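Local coordinates for carboxypeptidase 1 (Deinococcus radiodurans str. R1, PDB 5GIV), which probably releases amino acids one after another from the C-terminus of peptides, as a zinc-dependent M32 carboxypeptidase of broad specificity, at residues A[366-371]-A[417-422]; A[383-388]-A[404-409]; A[182-187]-A[357-362]. All coordinates share one frame; numbering follows the deposited sequence.

Contact 1: A[366-371]-A[417-422]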
# COMPACT_ATOMS: atom_id res chain seq x y z
N GLU A 366 -3.25 -34.94 -12.66
CA GLU A 366 -2.83 -36.07 -13.48
C GLU A 366 -1.91 -35.63 -14.61
O GLU A 366 -1.00 -36.38 -14.98
CB GLU A 366 -4.06 -36.81 -14.00
CG GLU A 366 -4.77 -37.62 -12.91
CD GLU A 366 -6.03 -38.33 -13.39
OE1 GLU A 366 -6.46 -38.11 -14.55
OE2 GLU A 366 -6.62 -39.08 -12.58
N LEU A 367 -2.10 -34.42 -15.14
CA LEU A 367 -1.17 -33.90 -16.14
C LEU A 367 0.19 -33.61 -15.50
O LEU A 367 1.23 -33.80 -16.13
CB LEU A 367 -1.74 -32.64 -16.80
CG LEU A 367 -2.99 -32.83 -17.68
CD1 LEU A 367 -3.66 -31.49 -17.96
CD2 LEU A 367 -2.64 -33.53 -18.99
N GLU A 368 0.18 -33.11 -14.26
CA GLU A 368 1.43 -32.93 -13.53
C GLU A 368 2.13 -34.27 -13.33
O GLU A 368 3.35 -34.38 -13.51
CB GLU A 368 1.17 -32.28 -12.18
CG GLU A 368 0.78 -30.82 -12.22
CD GLU A 368 0.54 -30.27 -10.81
OE1 GLU A 368 0.27 -31.07 -9.89
OE2 GLU A 368 0.64 -29.04 -10.63
N ARG A 369 1.37 -35.30 -12.95
CA ARG A 369 1.96 -36.62 -12.75
C ARG A 369 2.64 -37.11 -14.02
O ARG A 369 3.78 -37.57 -13.99
CB ARG A 369 0.89 -37.62 -12.30
CG ARG A 369 1.47 -38.94 -11.83
CD ARG A 369 0.46 -40.07 -11.87
NE ARG A 369 -0.59 -39.95 -10.85
CZ ARG A 369 -0.39 -40.09 -9.54
NH1 ARG A 369 0.83 -40.33 -9.07
NH2 ARG A 369 -1.41 -39.97 -8.69
N GLU A 370 1.94 -37.01 -15.16
CA GLU A 370 2.52 -37.45 -16.43
C GLU A 370 3.75 -36.63 -16.81
O GLU A 370 4.74 -37.19 -17.29
CB GLU A 370 1.48 -37.38 -17.55
CG GLU A 370 0.32 -38.36 -17.40
CD GLU A 370 0.80 -39.80 -17.24
OE1 GLU A 370 0.41 -40.45 -16.23
OE2 GLU A 370 1.57 -40.29 -18.11
N MET A 371 3.71 -35.32 -16.57
CA MET A 371 4.86 -34.50 -16.95
C MET A 371 6.04 -34.77 -16.03
O MET A 371 7.19 -34.86 -16.50
CB MET A 371 4.50 -33.01 -16.92
CG MET A 371 3.66 -32.55 -18.11
SD MET A 371 3.39 -30.75 -18.11
CE MET A 371 2.05 -30.58 -16.93
N GLY A 417 2.03 -30.60 -7.93
CA GLY A 417 1.45 -30.32 -6.62
C GLY A 417 0.80 -28.97 -6.48
O GLY A 417 0.64 -28.49 -5.36
N SER A 418 0.39 -28.35 -7.59
CA SER A 418 -0.12 -26.99 -7.58
C SER A 418 -1.58 -26.89 -7.18
O SER A 418 -2.02 -25.80 -6.79
CB SER A 418 0.03 -26.35 -8.96
OG SER A 418 1.32 -26.56 -9.48
N PHE A 419 -2.34 -27.97 -7.29
CA PHE A 419 -3.80 -27.89 -7.23
C PHE A 419 -4.48 -28.80 -6.21
O PHE A 419 -5.63 -28.52 -5.87
CB PHE A 419 -4.40 -28.18 -8.61
CG PHE A 419 -4.09 -27.13 -9.65
CD1 PHE A 419 -4.87 -25.97 -9.74
CD2 PHE A 419 -3.03 -27.29 -10.52
CE1 PHE A 419 -4.59 -25.00 -10.68
CE2 PHE A 419 -2.75 -26.32 -11.49
CZ PHE A 419 -3.53 -25.17 -11.56
N GLN A 420 -3.85 -29.89 -5.75
CA GLN A 420 -4.61 -30.81 -4.91
C GLN A 420 -5.05 -30.15 -3.60
O GLN A 420 -6.05 -30.58 -3.02
CB GLN A 420 -3.84 -32.11 -4.64
CG GLN A 420 -2.68 -31.99 -3.71
CD GLN A 420 -1.52 -31.34 -4.37
OE1 GLN A 420 -1.44 -31.30 -5.60
NE2 GLN A 420 -0.62 -30.79 -3.57
N GLY A 421 -4.34 -29.12 -3.15
CA GLY A 421 -4.78 -28.40 -1.96
C GLY A 421 -6.19 -27.85 -2.07
O GLY A 421 -6.92 -27.80 -1.07
N TYR A 422 -6.61 -27.43 -3.27
CA TYR A 422 -7.97 -26.94 -3.44
C TYR A 422 -8.99 -28.02 -3.12
O TYR A 422 -10.00 -27.77 -2.47
CB TYR A 422 -8.18 -26.42 -4.86
CG TYR A 422 -7.27 -25.27 -5.25
CD1 TYR A 422 -7.41 -24.02 -4.66
CD2 TYR A 422 -6.30 -25.43 -6.23
CE1 TYR A 422 -6.60 -22.96 -5.01
CE2 TYR A 422 -5.48 -24.38 -6.59
CZ TYR A 422 -5.64 -23.15 -5.98
OH TYR A 422 -4.82 -22.09 -6.34
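Glu-368 reaches from helix 357-372 to the loop at Gly-417 and Ser-418 and grips it with its carboxylate. With CG anti to the carbonyl carbon (chi1 -71°) and the chain extended beyond it, the carboxylate stands well clear of its own helix and spans a CA-to-CA gap of 7.4 Å between Glu-368 and Gly-417. OE2 is the busier oxygen. Ser-418 N lies 3.1 Å from Glu-368 OE2, at an N-H...O angle of 155° and on the syn lone pair, while Ser-418 OG donates to the same OE2 over 2.8 Å, nearly along its C-O axis. The other oxygen, Glu-368 OE1, is 2.7 Å from Gly-417 N, but a poor angle of 128° makes this bond weak. Such a run of backbone and hydroxyl donors, joined at OE2 by the indole N-H of Trp-410, probably favours the ionised form of this buried acid.

These bonds tie helix 357-372 to the loop that precedes helix 420-439, within the helical M32 fold. Gly-417 suits the turn because its positive phi favours glycine, and Ser-418 suits its place because its short side chain puts a hydroxyl beside its own backbone N-H, so that both can donate to one carboxylate oxygen. Gln-420 donates from NE2 to Gly-417 O at 3.2 Å, the donor standing above the carbonyl plane.

Away from this polar knot the contact thins quickly. The Phe-419 ring turns only its edge to the carboxylate, CD2 being 4.1 Å from Glu-368 OE2; this aromatic ring suits a buried place where it also makes a cation-pi contact with Arg-364. On the solvent side, Gly-417 and Ser-418 are partly exposed, in contrast to the buried Glu-368 and Phe-419.

Contact 2: A[383-388]-A[404-409]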
# COMPACT_ATOMS: atom_id res chain seq x y z
N ASP A 383 -2.75 -30.25 -26.12
CA ASP A 383 -3.62 -31.30 -26.61
C ASP A 383 -4.06 -32.24 -25.49
O ASP A 383 -5.23 -32.63 -25.43
CB ASP A 383 -2.93 -32.06 -27.74
CG ASP A 383 -2.62 -31.16 -28.93
OD1 ASP A 383 -3.50 -30.34 -29.30
OD2 ASP A 383 -1.50 -31.24 -29.49
N ALA A 384 -3.13 -32.63 -24.61
CA ALA A 384 -3.50 -33.52 -23.50
C ALA A 384 -4.51 -32.86 -22.57
O ALA A 384 -5.42 -33.53 -22.06
CB ALA A 384 -2.26 -33.94 -22.72
N TRP A 385 -4.38 -31.55 -22.36
CA TRP A 385 -5.32 -30.80 -21.54
C TRP A 385 -6.73 -30.89 -22.11
O TRP A 385 -7.69 -31.24 -21.40
CB TRP A 385 -4.87 -29.34 -21.41
CG TRP A 385 -5.77 -28.45 -20.57
CD1 TRP A 385 -7.03 -28.02 -20.88
CD2 TRP A 385 -5.44 -27.84 -19.30
NE1 TRP A 385 -7.52 -27.21 -19.89
CE2 TRP A 385 -6.56 -27.08 -18.91
CE3 TRP A 385 -4.32 -27.87 -18.47
CZ2 TRP A 385 -6.59 -26.36 -17.71
CZ3 TRP A 385 -4.35 -27.16 -17.28
CH2 TRP A 385 -5.48 -26.42 -16.92
N HIS A 386 -6.89 -30.56 -23.40
CA HIS A 386 -8.20 -30.65 -24.04
C HIS A 386 -8.75 -32.07 -23.98
O HIS A 386 -9.94 -32.28 -23.72
CB HIS A 386 -8.12 -30.18 -25.50
CG HIS A 386 -7.92 -28.70 -25.65
ND1 HIS A 386 -8.61 -27.77 -24.90
CD2 HIS A 386 -7.11 -27.99 -26.48
CE1 HIS A 386 -8.23 -26.55 -25.26
NE2 HIS A 386 -7.32 -26.66 -26.21
N ALA A 387 -7.90 -33.07 -24.23
CA ALA A 387 -8.36 -34.45 -24.16
C ALA A 387 -8.85 -34.79 -22.76
O ALA A 387 -9.88 -35.46 -22.60
CB ALA A 387 -7.24 -35.39 -24.59
N ALA A 388 -8.13 -34.34 -21.73
CA ALA A 388 -8.55 -34.63 -20.36
C ALA A 388 -9.82 -33.87 -19.99
O ALA A 388 -10.62 -34.37 -19.19
CB ALA A 388 -7.42 -34.29 -19.39
N ALA A 404 -5.03 -25.02 -21.65
CA ALA A 404 -3.80 -25.13 -20.87
C ALA A 404 -3.21 -23.78 -20.45
O ALA A 404 -2.33 -23.75 -19.59
CB ALA A 404 -2.75 -25.93 -21.64
N LEU A 405 -3.62 -22.67 -21.07
CA LEU A 405 -3.19 -21.34 -20.65
C LEU A 405 -4.06 -20.77 -19.53
O LEU A 405 -3.78 -19.67 -19.04
CB LEU A 405 -3.20 -20.37 -21.84
CG LEU A 405 -2.27 -20.65 -23.03
CD1 LEU A 405 -2.66 -19.81 -24.23
CD2 LEU A 405 -0.83 -20.36 -22.64
N GLN A 406 -5.09 -21.51 -19.10
CA GLN A 406 -6.12 -20.95 -18.24
C GLN A 406 -5.57 -20.50 -16.89
O GLN A 406 -5.81 -19.36 -16.46
CB GLN A 406 -7.24 -21.98 -18.03
CG GLN A 406 -8.16 -21.62 -16.90
CD GLN A 406 -9.21 -22.68 -16.62
OE1 GLN A 406 -9.67 -22.81 -15.50
NE2 GLN A 406 -9.60 -23.43 -17.65
N ASP A 407 -4.86 -21.38 -16.20
CA ASP A 407 -4.42 -21.09 -14.84
C ASP A 407 -2.97 -20.61 -14.82
O ASP A 407 -2.14 -21.03 -15.64
CB ASP A 407 -4.60 -22.33 -13.95
CG ASP A 407 -6.02 -22.42 -13.36
OD1 ASP A 407 -6.54 -21.39 -12.89
OD2 ASP A 407 -6.61 -23.53 -13.37
N VAL A 408 -2.67 -19.71 -13.88
CA VAL A 408 -1.35 -19.11 -13.80
C VAL A 408 -0.31 -20.03 -13.16
O VAL A 408 0.89 -19.80 -13.32
CB VAL A 408 -1.38 -17.79 -13.01
CG1 VAL A 408 -1.57 -18.04 -11.53
CG2 VAL A 408 -0.12 -16.99 -13.24
N HIS A 409 -0.74 -21.08 -12.45
CA HIS A 409 0.17 -21.78 -11.54
C HIS A 409 1.45 -22.25 -12.24
O HIS A 409 2.55 -21.92 -11.80
CB HIS A 409 -0.56 -22.96 -10.88
CG HIS A 409 -1.78 -22.56 -10.11
ND1 HIS A 409 -2.82 -21.85 -10.68
CD2 HIS A 409 -2.11 -22.74 -8.81
CE1 HIS A 409 -3.75 -21.64 -9.76
NE2 HIS A 409 -3.34 -22.16 -8.62
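Trp-385 lays its indole against Ala-404, and the side chain can be followed outward along that residue. CG stands anti to the backbone N (chi1 -180°), which carries the ring off helix 381-393 toward the loop. CB comes first, 4.0 Å from Ala-404 CB. CG and CD1 then pass the backbone, each 3.7 Å from Ala-404 N, and CD2 lies 3.5 Å from Ala-404 CA. NE1 and CE2 also lie beside Ala-404 N. That CA sits over the face of the six-membered ring, 3.8 Å from its centroid and 22° off the normal: a CH-pi contact. Farther along, CE3 is 4.0 Å from Ala-404 CB. At the tip, CZ2 meets Gln-406 NE2 at the ring's edge, 4.2 Å away; this amide is held instead by the carbonyls of Asp-402 and Leu-347. Alanine suits its place, since a small side chain lets backbone and ring come together. A serine in place of Trp-385 would probably leave Ala-404 without its aromatic cover and open a gap between helix and loop. The indole also touches Arg-364 and Leu-367, so it is wedged between helix 357-372 and the loop, while Ala-404 itself rests on Phe-128 of helix 128-147.

Contact 3: A[182-187]-A[357-362]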
# COMPACT_ATOMS: atom_id res chain seq x y z
N ALA A 182 -18.21 -40.79 -6.47
CA ALA A 182 -19.45 -40.29 -5.87
C ALA A 182 -19.96 -39.03 -6.57
O ALA A 182 -21.18 -38.88 -6.75
CB ALA A 182 -19.24 -40.01 -4.38
N LEU A 183 -19.07 -38.12 -6.98
CA LEU A 183 -19.55 -36.81 -7.43
C LEU A 183 -19.97 -36.81 -8.90
O LEU A 183 -20.93 -36.11 -9.25
CB LEU A 183 -18.49 -35.73 -7.17
CG LEU A 183 -18.27 -35.48 -5.67
CD1 LEU A 183 -17.30 -34.33 -5.42
CD2 LEU A 183 -19.60 -35.26 -4.93
N VAL A 184 -19.30 -37.58 -9.77
CA VAL A 184 -19.70 -37.62 -11.18
C VAL A 184 -21.16 -38.03 -11.34
O VAL A 184 -21.90 -37.33 -12.05
CB VAL A 184 -18.76 -38.54 -11.98
CG1 VAL A 184 -19.29 -38.73 -13.39
CG2 VAL A 184 -17.35 -37.97 -12.02
N PRO A 185 -21.62 -39.14 -10.78
CA PRO A 185 -23.05 -39.49 -10.93
C PRO A 185 -23.97 -38.47 -10.31
O PRO A 185 -25.02 -38.15 -10.88
CB PRO A 185 -23.15 -40.86 -10.24
CG PRO A 185 -21.71 -41.36 -10.14
CD PRO A 185 -20.87 -40.15 -10.01
N LEU A 186 -23.63 -37.94 -9.14
CA LEU A 186 -24.47 -36.93 -8.51
C LEU A 186 -24.53 -35.66 -9.36
O LEU A 186 -25.59 -35.04 -9.50
CB LEU A 186 -23.96 -36.62 -7.10
CG LEU A 186 -24.71 -35.54 -6.32
CD1 LEU A 186 -26.16 -35.97 -6.13
CD2 LEU A 186 -24.05 -35.29 -4.98
N ALA A 187 -23.40 -35.26 -9.94
CA ALA A 187 -23.39 -34.09 -10.80
C ALA A 187 -24.17 -34.35 -12.08
O ALA A 187 -24.96 -33.50 -12.53
CB ALA A 187 -21.95 -33.66 -11.12
N TYR A 357 -16.33 -29.18 -9.35
CA TYR A 357 -15.06 -28.48 -9.15
C TYR A 357 -13.88 -29.44 -9.16
O TYR A 357 -12.86 -29.19 -9.82
CB TYR A 357 -15.08 -27.69 -7.84
CG TYR A 357 -13.79 -26.92 -7.60
CD1 TYR A 357 -12.71 -27.50 -6.96
CD2 TYR A 357 -13.66 -25.61 -8.05
CE1 TYR A 357 -11.53 -26.80 -6.75
CE2 TYR A 357 -12.49 -24.90 -7.85
CZ TYR A 357 -11.43 -25.50 -7.20
OH TYR A 357 -10.28 -24.78 -7.01
N ASN A 358 -13.99 -30.54 -8.41
CA ASN A 358 -12.82 -31.39 -8.22
C ASN A 358 -12.35 -32.02 -9.52
O ASN A 358 -11.16 -32.35 -9.64
CB ASN A 358 -13.15 -32.45 -7.17
CG ASN A 358 -13.50 -31.83 -5.83
OD1 ASN A 358 -12.80 -30.94 -5.35
ND2 ASN A 358 -14.59 -32.28 -5.23
N LEU A 359 -13.22 -32.14 -10.52
CA LEU A 359 -12.79 -32.68 -11.80
C LEU A 359 -11.73 -31.80 -12.46
O LEU A 359 -10.89 -32.30 -13.23
CB LEU A 359 -14.00 -32.86 -12.71
CG LEU A 359 -15.06 -33.81 -12.16
CD1 LEU A 359 -16.34 -33.72 -12.96
CD2 LEU A 359 -14.53 -35.23 -12.17
N HIS A 360 -11.74 -30.49 -12.18
CA HIS A 360 -10.68 -29.63 -12.71
C HIS A 360 -9.35 -29.89 -12.01
O HIS A 360 -8.30 -29.90 -12.65
CB HIS A 360 -11.08 -28.16 -12.56
CG HIS A 360 -12.31 -27.78 -13.32
ND1 HIS A 360 -12.28 -27.19 -14.57
CD2 HIS A 360 -13.62 -27.87 -12.99
CE1 HIS A 360 -13.51 -26.96 -14.98
NE2 HIS A 360 -14.35 -27.36 -14.04
N VAL A 361 -9.38 -30.05 -10.68
CA VAL A 361 -8.16 -30.31 -9.93
C VAL A 361 -7.55 -31.64 -10.34
O VAL A 361 -6.34 -31.76 -10.56
CB VAL A 361 -8.45 -30.27 -8.41
CG1 VAL A 361 -7.24 -30.72 -7.61
CG2 VAL A 361 -8.87 -28.87 -8.00
N ILE A 362 -8.39 -32.68 -10.45
CA ILE A 362 -7.92 -33.99 -10.88
C ILE A 362 -7.27 -33.90 -12.25
O ILE A 362 -6.20 -34.47 -12.50
CB ILE A 362 -9.07 -35.01 -10.88
CG1 ILE A 362 -9.62 -35.19 -9.46
CG2 ILE A 362 -8.62 -36.33 -11.51
CD1 ILE A 362 -10.85 -36.05 -9.39
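Leu-183 and Asn-358 each hold CG anti to the carbonyl carbon (chi1 -67° and -61°), and these torsions send the two side chains into the gap between their helices. There they cross obliquely, with Leu-183 CD1 3.4 Å from Asn-358 ND2. This is a van der Waals contact between a methyl and an amide, not a polar bond. One residue further along each helix, Val-184 and Leu-359 form a second pair: Val-184 CG2 lies 3.9 Å from Leu-359 CD2, and the two side chains meet at about a right angle.

The helices are held rather far apart, with CA atoms of Val-184 and Leu-359 8.5 Å from each other, so leucine and valine branches bridge the space with their outermost methyls alone. Val-184 and Leu-359, both partly exposed, suit the place because their branched ends meet by apolar contact alone, without needing a polar partner. Asparagine suits the more buried end because both ends of its amide find polar partners: OD1 bonds Thr-423 and Asn-426 of helix 420-439, while ND2 bonds Tyr-489 OH of helix 487-501. Leu-183 also packs on Leu-490 and Leu-493 of that last helix.

Helices 169-193, 357-372, 420-439 and 487-501 thus converge here, and Asn-358 lies about 9 Å, side chain to side chain, from the zinc ligand Glu-296. The contact is helix-to-helix packing within the largely helical M32 fold, near the zinc site.

How the contacts relate
Contacts 1 and 3 share helix 357-372: contact 3 uses its earlier part and contact 1 its later part, with centres 16 Å apart. Between them Val-361 CG1 packs 3.2 Å from Phe-419 O. Contact 2 is nested in the chain loop that contact 1 closes, their centres 12 Å apart, and the two touch directly: Tyr-422 OH is 2.7 Å from His-409 NE2, a probable hydrogen bond. Contacts 2 and 3 do not touch, their nearest atoms being about 5 Å apart. Contacts 1 and 3 approach the metal site, the side chains of Phe-419 and Asn-358 lying about 11 and 12 Å from the zinc ion; contact 2 lies away from it.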